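Local coordinates for protein endo-b-1,4-glucanase (PDB 1KSD) that probably cleaves internal beta-1,4-glucosidic linkages in cellulose and related beta-glucans, as a calcium-binding endoglucanase of glycosyl hydrolase family 9, at residues R192-D197 with Y206-Y211; A390-P395 with V409-A414. All blocks are in the same frame, centred on the assembly; numbering follows the deposited sequence.

Contact 1 of 2, residues R192-D197 with Y206-Y211; sequences RGKYSD and YASADY. With CA (calcium ion), chain B.
Y195 and S196 each bond to the backbone of 206-211, joining two parts of one long loop of the (alpha/alpha)6 barrel of glycosyl hydrolase family 9. The loop runs between helices 171-190 and 212-226 and carries part of the calcium site. The hydroxyl of Y195 donates to the carbonyl of Y206, with OH to O at 2.5 Å. It reaches that oxygen 27° out of the carbonyl plane, and the carbonyl lies at the edge of the Y195 ring. Next along the loop, S208 N donates to S196 OG at 3.1 Å, almost perfectly straight at 178°. The chi1 of S196, 43°, sets OG between its backbone N and carbonyl carbon, facing that N-H. CB of S208 packs at the edge of the Y195 ring. D150 of helix 149-165 serves both segments: it bonds S208 OG through one carboxylate oxygen and Y195 N through the other. The hydroxyl of Y206 turns to D54.

At the other end, Y211 lies against R192 and G193. G193 N sits 3.7 Å above one face of the ring, offset toward its rim, and bonds to S149. CG of K194 meets the ring edge 3.6 Å from Y211 CD2. Across the contact, the amine of K194 gives a weak bond, NZ to A209 O at 3.5 Å. A water joins R192 NH1 to Y211 OH, in the plane of both flat groups, while R192 NE bonds to N189 O.

The calcium ion is held by D210 O together with D213, E214 and D254 and by waters. One of these waters, 2.5 Å from the ion, donates to S208 OG at 2.7 Å.

Contact 2 of 2, residues A390-P395 with V409-A414; sequences ALVGGP and VHNEVA
H410 and G394 are joined by a pair of hydrogen bonds between two loop segments at the family 9 helical barrel. The second segment carries E412, a predicted active-site residue, and leads into helix 415-430.

The polar contacts centre on the two glycines. H410 ND1 donates to G394 O at 2.7 Å, arriving nearly in line with the C=O bond but 22° out of the imidazole plane. The bond is bent, 138° at the hydrogen. CG of H410 stands anti to its own carbonyl carbon (chi1 -56°), which brings ND1 over to that oxygen. In return G394 N donates to H410 O at 3.0 Å. With an alanine here the imidazole is gone, and G394 O would probably be left without its side-chain donor. G393 N makes a weak bond to E412 O, also a CA-H...O partner of V392. G393 CA lies 3.6 Å from V409 O, on the side where a CB would point. One water spans L391 O and A414 N.

The amide of N411 is held from outside the two segments: OD1 bonds to Y401 and ND2 to D403, the other predicted active-site residue.

The apolar contacts gather round V413. Its CG1 meets A390 CB at 3.9 Å and V392 CG1 at 3.8 Å. V392 also packs on backbone: its CB lies 3.4 Å from H410 O.

In the fold
Contact 2 is the more buried; contact 1 is partly open to solvent, with R192 and A209 exposed. Their centres are about 25 Å apart, and their nearest atoms about 5 Å apart without touching. Each joins two segments of one interhelical loop, and the second segment of each leads toward a helix: 212-226 in contact 1, 415-430 in contact 2. No helix or strand lies between the paired segments in either. Contact 1 uses tyrosine and serine hydroxyls and a weak lysine bond, and its second segment also gives a backbone oxygen to calcium. Contact 2 relies on glycine backbone, one imidazole and small apolar side chains, and holds one predicted active-site residue, E412, with D403 next to N411.

Contact 1 of 2, residues R192-D197 with Y206-Y211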
ATOM      1  N   ARG A 192       4.809  16.311 -17.376  1.00 17.82           N
ATOM      2  CA  ARG A 192       5.701  15.176 -17.135  1.00 17.28           C
ATOM      3  C   ARG A 192       6.893  15.437 -16.212  1.00 16.24           C
ATOM      4  O   ARG A 192       7.619  16.421 -16.369  1.00 16.94           O
ATOM      5  CB  ARG A 192       6.228  14.639 -18.473  1.00 18.67           C
ATOM      6  CG  ARG A 192       5.156  14.233 -19.480  1.00 20.71           C
ATOM      7  CD  ARG A 192       4.357  13.030 -19.007  1.00 19.70           C
ATOM      8  NE  ARG A 192       3.365  12.590 -19.990  1.00 19.58           N
ATOM      9  CZ  ARG A 192       3.638  11.900 -21.093  1.00 19.66           C
ATOM     10  NH1 ARG A 192       4.887  11.555 -21.381  1.00 19.62           N
ATOM     11  NH2 ARG A 192       2.655  11.541 -21.909  1.00 18.52           N
ATOM     12  N   GLY A 193       7.098  14.527 -15.263  1.00 16.13           N
ATOM     13  CA  GLY A 193       8.206  14.655 -14.335  1.00 15.72           C
ATOM     14  C   GLY A 193       8.075  13.719 -13.150  1.00 15.42           C
ATOM     15  O   GLY A 193       6.984  13.228 -12.861  1.00 13.47           O
ATOM     16  N   LYS A 194       9.191  13.462 -12.474  1.00 14.88           N
ATOM     17  CA  LYS A 194       9.209  12.592 -11.299  1.00 15.27           C
ATOM     18  C   LYS A 194       8.947  13.462 -10.074  1.00 14.17           C
ATOM     19  O   LYS A 194       9.620  14.471  -9.870  1.00 12.97           O
ATOM     20  CB  LYS A 194      10.573  11.903 -11.189  1.00 16.78           C
ATOM     21  CG  LYS A 194      10.906  11.056 -12.411  1.00 20.46           C
ATOM     22  CD  LYS A 194      12.374  10.650 -12.470  1.00 26.46           C
ATOM     23  CE  LYS A 194      12.738   9.688 -11.366  1.00 27.02           C
ATOM     24  NZ  LYS A 194      14.092   9.098 -11.575  1.00 30.24           N
ATOM     25  N   TYR A 195       7.970  13.073  -9.259  1.00 12.31           N
ATOM     26  CA  TYR A 195       7.619  13.867  -8.086  1.00 11.26           C
ATOM     27  C   TYR A 195       8.769  14.088  -7.112  1.00 11.56           C
ATOM     28  O   TYR A 195       8.837  15.133  -6.470  1.00 11.81           O
ATOM     29  CB  TYR A 195       6.434  13.240  -7.333  1.00 11.01           C
ATOM     30  CG  TYR A 195       6.827  12.289  -6.219  1.00  9.75           C
ATOM     31  CD1 TYR A 195       7.327  11.015  -6.497  1.00  9.94           C
ATOM     32  CD2 TYR A 195       6.729  12.681  -4.882  1.00  9.48           C
ATOM     33  CE1 TYR A 195       7.718  10.159  -5.474  1.00 10.58           C
ATOM     34  CE2 TYR A 195       7.119  11.833  -3.852  1.00  9.82           C
ATOM     35  CZ  TYR A 195       7.613  10.574  -4.153  1.00 10.03           C
ATOM     36  OH  TYR A 195       7.997   9.731  -3.136  1.00 10.25           O
ATOM     37  N   SER A 196       9.666  13.112  -7.002  1.00 11.13           N
ATOM     38  CA  SER A 196      10.788  13.220  -6.081  1.00 11.48           C
ATOM     39  C   SER A 196      11.862  14.209  -6.529  1.00 12.50           C
ATOM     40  O   SER A 196      12.794  14.499  -5.778  1.00 12.76           O
ATOM     41  CB  SER A 196      11.396  11.834  -5.819  1.00 12.69           C
ATOM     42  OG  SER A 196      11.513  11.080  -7.010  1.00 14.34           O
ATOM     43  N   ASP A 197      11.736  14.723  -7.752  1.00 12.98           N
ATOM     44  CA  ASP A 197      12.679  15.723  -8.240  1.00 14.30           C
ATOM     45  C   ASP A 197      12.142  17.099  -7.855  1.00 15.05           C
ATOM     46  O   ASP A 197      12.857  18.101  -7.927  1.00 17.08           O
ATOM     47  CB  ASP A 197      12.850  15.643  -9.762  1.00 14.75           C
ATOM     48  CG  ASP A 197      13.674  14.447 -10.196  1.00 17.12           C
ATOM     49  OD1 ASP A 197      14.515  13.981  -9.401  1.00 16.81           O
ATOM     50  OD2 ASP A 197      13.492  13.984 -11.340  1.00 20.15           O
ATOM     51  N   TYR A 206      11.423   7.688  -0.678  1.00 11.43           N
ATOM     52  CA  TYR A 206      10.580   7.041  -1.676  1.00 11.61           C
ATOM     53  C   TYR A 206      10.838   7.646  -3.046  1.00 11.95           C
ATOM     54  O   TYR A 206       9.936   8.188  -3.686  1.00 12.21           O
ATOM     55  CB  TYR A 206       9.101   7.187  -1.297  1.00 10.63           C
ATOM     56  CG  TYR A 206       8.696   6.256  -0.176  1.00  9.09           C
ATOM     57  CD1 TYR A 206       8.428   4.912  -0.427  1.00  9.00           C
ATOM     58  CD2 TYR A 206       8.633   6.704   1.143  1.00  9.33           C
ATOM     59  CE1 TYR A 206       8.109   4.034   0.604  1.00 10.16           C
ATOM     60  CE2 TYR A 206       8.318   5.835   2.184  1.00  7.31           C
ATOM     61  CZ  TYR A 206       8.057   4.502   1.903  1.00  8.89           C
ATOM     62  OH  TYR A 206       7.737   3.638   2.922  1.00  9.67           O
ATOM     63  N   ALA A 207      12.084   7.557  -3.494  1.00 12.06           N
ATOM     64  CA  ALA A 207      12.440   8.099  -4.796  1.00 11.81           C
ATOM     65  C   ALA A 207      11.744   7.305  -5.891  1.00 12.37           C
ATOM     66  O   ALA A 207      11.631   6.084  -5.811  1.00 12.79           O
ATOM     67  CB  ALA A 207      13.953   8.046  -4.992  1.00 13.79           C
ATOM     68  N   SER A 208      11.265   8.003  -6.912  1.00 13.39           N
ATOM     69  CA  SER A 208      10.600   7.332  -8.019  1.00 14.23           C
ATOM     70  C   SER A 208      11.644   6.917  -9.047  1.00 14.72           C
ATOM     71  O   SER A 208      12.512   7.709  -9.405  1.00 16.97           O
ATOM     72  CB  SER A 208       9.585   8.264  -8.676  1.00 14.33           C
ATOM     73  OG  SER A 208       9.059   7.673  -9.849  1.00 14.18           O
ATOM     74  N   ALA A 209      11.569   5.673  -9.510  1.00 15.24           N
ATOM     75  CA  ALA A 209      12.521   5.187 -10.504  1.00 15.19           C
ATOM     76  C   ALA A 209      12.115   5.647 -11.900  1.00 16.18           C
ATOM     77  O   ALA A 209      12.962   6.014 -12.713  1.00 16.73           O
ATOM     78  CB  ALA A 209      12.598   3.664 -10.463  1.00 16.22           C
ATOM     79  N   ASP A 210      10.814   5.630 -12.164  1.00 15.06           N
ATOM     80  CA  ASP A 210      10.280   6.017 -13.466  1.00 15.42           C
ATOM     81  C   ASP A 210       8.794   6.320 -13.280  1.00 14.93           C
ATOM     82  O   ASP A 210       8.105   5.624 -12.530  1.00 14.54           O
ATOM     83  CB  ASP A 210      10.480   4.855 -14.445  1.00 16.14           C
ATOM     84  CG  ASP A 210      10.455   5.292 -15.899  1.00 18.40           C
ATOM     85  OD1 ASP A 210      11.299   4.788 -16.670  1.00 19.40           O
ATOM     86  OD2 ASP A 210       9.595   6.115 -16.278  1.00 18.51           O
ATOM     87  N   TYR A 211       8.299   7.359 -13.946  1.00 13.77           N
ATOM     88  CA  TYR A 211       6.895   7.735 -13.821  1.00 13.90           C
ATOM     89  C   TYR A 211       6.033   7.206 -14.961  1.00 13.66           C
ATOM     90  O   TYR A 211       4.809   7.260 -14.895  1.00 12.64           O
ATOM     91  CB  TYR A 211       6.757   9.264 -13.750  1.00 13.98           C
ATOM     92  CG  TYR A 211       7.224   9.996 -14.996  1.00 15.42           C
ATOM     93  CD1 TYR A 211       6.489   9.945 -16.183  1.00 15.32           C
ATOM     94  CD2 TYR A 211       8.407  10.733 -14.987  1.00 16.51           C
ATOM     95  CE1 TYR A 211       6.925  10.610 -17.332  1.00 17.30           C
ATOM     96  CE2 TYR A 211       8.849  11.400 -16.126  1.00 18.33           C
ATOM     97  CZ  TYR A 211       8.107  11.334 -17.292  1.00 17.83           C
ATOM     98  OH  TYR A 211       8.555  11.986 -18.421  1.00 21.02           O
TER
HETATM   99 CA    CA B 500       7.013   3.847 -11.422  1.00 14.09          CA
HETATM  100  O   HOH W   1       7.500  11.962 -21.060  1.00 31.73           O
HETATM  101  O   HOH W   2       8.080   5.159  -9.643  1.00 15.62           O
HETATM  102  O   HOH W   3       9.124   2.638 -11.711  1.00 20.83           O

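Contact 2 of 2, residues A390-P395 with V409-A414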
ATOM      1  N   ALA A 390       0.351  -6.185  11.390  1.00  9.13           N
ATOM      2  CA  ALA A 390       1.486  -5.675  10.622  1.00  9.16           C
ATOM      3  C   ALA A 390       2.445  -6.749  10.124  1.00  9.91           C
ATOM      4  O   ALA A 390       2.927  -7.588  10.890  1.00  9.91           O
ATOM      5  CB  ALA A 390       2.257  -4.629  11.441  1.00  8.44           C
ATOM      6  N   LEU A 391       2.717  -6.706   8.822  1.00  9.06           N
ATOM      7  CA  LEU A 391       3.638  -7.636   8.182  1.00  8.02           C
ATOM      8  C   LEU A 391       5.020  -6.988   8.221  1.00  9.57           C
ATOM      9  O   LEU A 391       5.211  -5.906   7.666  1.00 10.99           O
ATOM     10  CB  LEU A 391       3.219  -7.868   6.727  1.00  8.53           C
ATOM     11  CG  LEU A 391       4.090  -8.824   5.911  1.00  7.76           C
ATOM     12  CD1 LEU A 391       3.919 -10.245   6.442  1.00  8.83           C
ATOM     13  CD2 LEU A 391       3.692  -8.754   4.446  1.00  8.18           C
ATOM     14  N   VAL A 392       5.980  -7.626   8.884  1.00  9.06           N
ATOM     15  CA  VAL A 392       7.322  -7.050   8.963  1.00  8.59           C
ATOM     16  C   VAL A 392       8.157  -7.357   7.723  1.00  8.57           C
ATOM     17  O   VAL A 392       7.731  -8.108   6.840  1.00  9.23           O
ATOM     18  CB  VAL A 392       8.097  -7.554  10.216  1.00  8.41           C
ATOM     19  CG1 VAL A 392       7.349  -7.159  11.483  1.00 10.28           C
ATOM     20  CG2 VAL A 392       8.287  -9.064  10.156  1.00  8.35           C
ATOM     21  N   GLY A 393       9.342  -6.755   7.659  1.00  8.50           N
ATOM     22  CA  GLY A 393      10.232  -6.990   6.535  1.00  8.94           C
ATOM     23  C   GLY A 393      10.427  -8.481   6.360  1.00 10.50           C
ATOM     24  O   GLY A 393      10.279  -9.017   5.263  1.00 11.29           O
ATOM     25  N   GLY A 394      10.770  -9.161   7.450  1.00 10.42           N
ATOM     26  CA  GLY A 394      10.934 -10.597   7.375  1.00 11.93           C
ATOM     27  C   GLY A 394      12.331 -11.154   7.549  1.00 12.98           C
ATOM     28  O   GLY A 394      13.268 -10.439   7.910  1.00 12.76           O
ATOM     29  N   PRO A 395      12.490 -12.456   7.285  1.00 13.52           N
ATOM     30  CA  PRO A 395      13.760 -13.176   7.401  1.00 14.65           C
ATOM     31  C   PRO A 395      14.703 -12.891   6.242  1.00 16.34           C
ATOM     32  O   PRO A 395      14.306 -12.290   5.240  1.00 16.39           O
ATOM     33  CB  PRO A 395      13.316 -14.631   7.430  1.00 15.63           C
ATOM     34  CG  PRO A 395      12.173 -14.621   6.457  1.00 15.63           C
ATOM     35  CD  PRO A 395      11.410 -13.365   6.852  1.00 12.01           C
ATOM     36  N   VAL A 409      15.372  -3.217   8.894  1.00 18.08           N
ATOM     37  CA  VAL A 409      15.328  -3.991   7.664  1.00 17.40           C
ATOM     38  C   VAL A 409      14.328  -5.115   7.898  1.00 16.33           C
ATOM     39  O   VAL A 409      13.301  -5.200   7.230  1.00 18.06           O
ATOM     40  CB  VAL A 409      16.699  -4.615   7.310  1.00 17.85           C
ATOM     41  CG1 VAL A 409      16.542  -5.594   6.154  1.00 18.44           C
ATOM     42  CG2 VAL A 409      17.687  -3.520   6.929  1.00 17.80           C
ATOM     43  N   HIS A 410      14.624  -5.957   8.881  1.00 14.27           N
ATOM     44  CA  HIS A 410      13.770  -7.091   9.194  1.00 13.46           C
ATOM     45  C   HIS A 410      12.506  -6.745   9.975  1.00 12.29           C
ATOM     46  O   HIS A 410      11.488  -7.423   9.838  1.00 11.49           O
ATOM     47  CB  HIS A 410      14.587  -8.140   9.945  1.00 15.88           C
ATOM     48  CG  HIS A 410      15.805  -8.584   9.197  1.00 18.97           C
ATOM     49  ND1 HIS A 410      15.734  -9.225   7.979  1.00 21.74           N
ATOM     50  CD2 HIS A 410      17.122  -8.434   9.468  1.00 19.32           C
ATOM     51  CE1 HIS A 410      16.957  -9.448   7.530  1.00 20.89           C
ATOM     52  NE2 HIS A 410      17.817  -8.977   8.414  1.00 21.96           N
ATOM     53  N   ASN A 411      12.560  -5.690  10.781  1.00 11.17           N
ATOM     54  CA  ASN A 411      11.395  -5.312  11.572  1.00 10.11           C
ATOM     55  C   ASN A 411      10.677  -4.047  11.130  1.00 10.84           C
ATOM     56  O   ASN A 411       9.914  -3.454  11.893  1.00 10.96           O
ATOM     57  CB  ASN A 411      11.770  -5.234  13.053  1.00  8.69           C
ATOM     58  CG  ASN A 411      11.452  -6.524  13.788  1.00 10.24           C
ATOM     59  OD1 ASN A 411      11.283  -7.572  13.161  1.00 14.56           O
ATOM     60  ND2 ASN A 411      11.369  -6.460  15.112  1.00 10.90           N
ATOM     61  N   GLU A 412      10.915  -3.639   9.889  1.00 11.35           N
ATOM     62  CA  GLU A 412      10.232  -2.476   9.355  1.00 12.34           C
ATOM     63  C   GLU A 412       8.792  -2.915   9.089  1.00 11.39           C
ATOM     64  O   GLU A 412       8.536  -4.086   8.801  1.00  9.57           O
ATOM     65  CB  GLU A 412      10.869  -2.029   8.035  1.00 16.47           C
ATOM     66  CG  GLU A 412      10.244  -0.771   7.436  1.00 21.84           C
ATOM     67  CD  GLU A 412      10.825  -0.408   6.084  1.00 29.33           C
ATOM     68  OE1 GLU A 412      12.047  -0.585   5.895  1.00 33.14           O
ATOM     69  OE2 GLU A 412      10.063   0.067   5.213  1.00 33.25           O
ATOM     70  N   VAL A 413       7.864  -1.976   9.223  1.00 10.33           N
ATOM     71  CA  VAL A 413       6.450  -2.206   8.952  1.00 10.24           C
ATOM     72  C   VAL A 413       6.033  -0.955   8.185  1.00 10.19           C
ATOM     73  O   VAL A 413       6.596   0.115   8.408  1.00 11.49           O
ATOM     74  CB  VAL A 413       5.615  -2.333  10.250  1.00  9.92           C
ATOM     75  CG1 VAL A 413       5.973  -3.625  10.973  1.00 10.29           C
ATOM     76  CG2 VAL A 413       5.865  -1.141  11.152  1.00 10.73           C
ATOM     77  N   ALA A 414       5.074  -1.081   7.274  1.00  8.69           N
ATOM     78  CA  ALA A 414       4.648   0.074   6.486  1.00  9.29           C
ATOM     79  C   ALA A 414       3.318  -0.185   5.801  1.00  8.58           C
ATOM     80  O   ALA A 414       2.945  -1.334   5.574  1.00  9.00           O
ATOM     81  CB  ALA A 414       5.712   0.411   5.435  1.00  9.51           C
TER
HETATM   82  O   HOH W   4       3.649  -3.633   7.673  1.00  9.92           O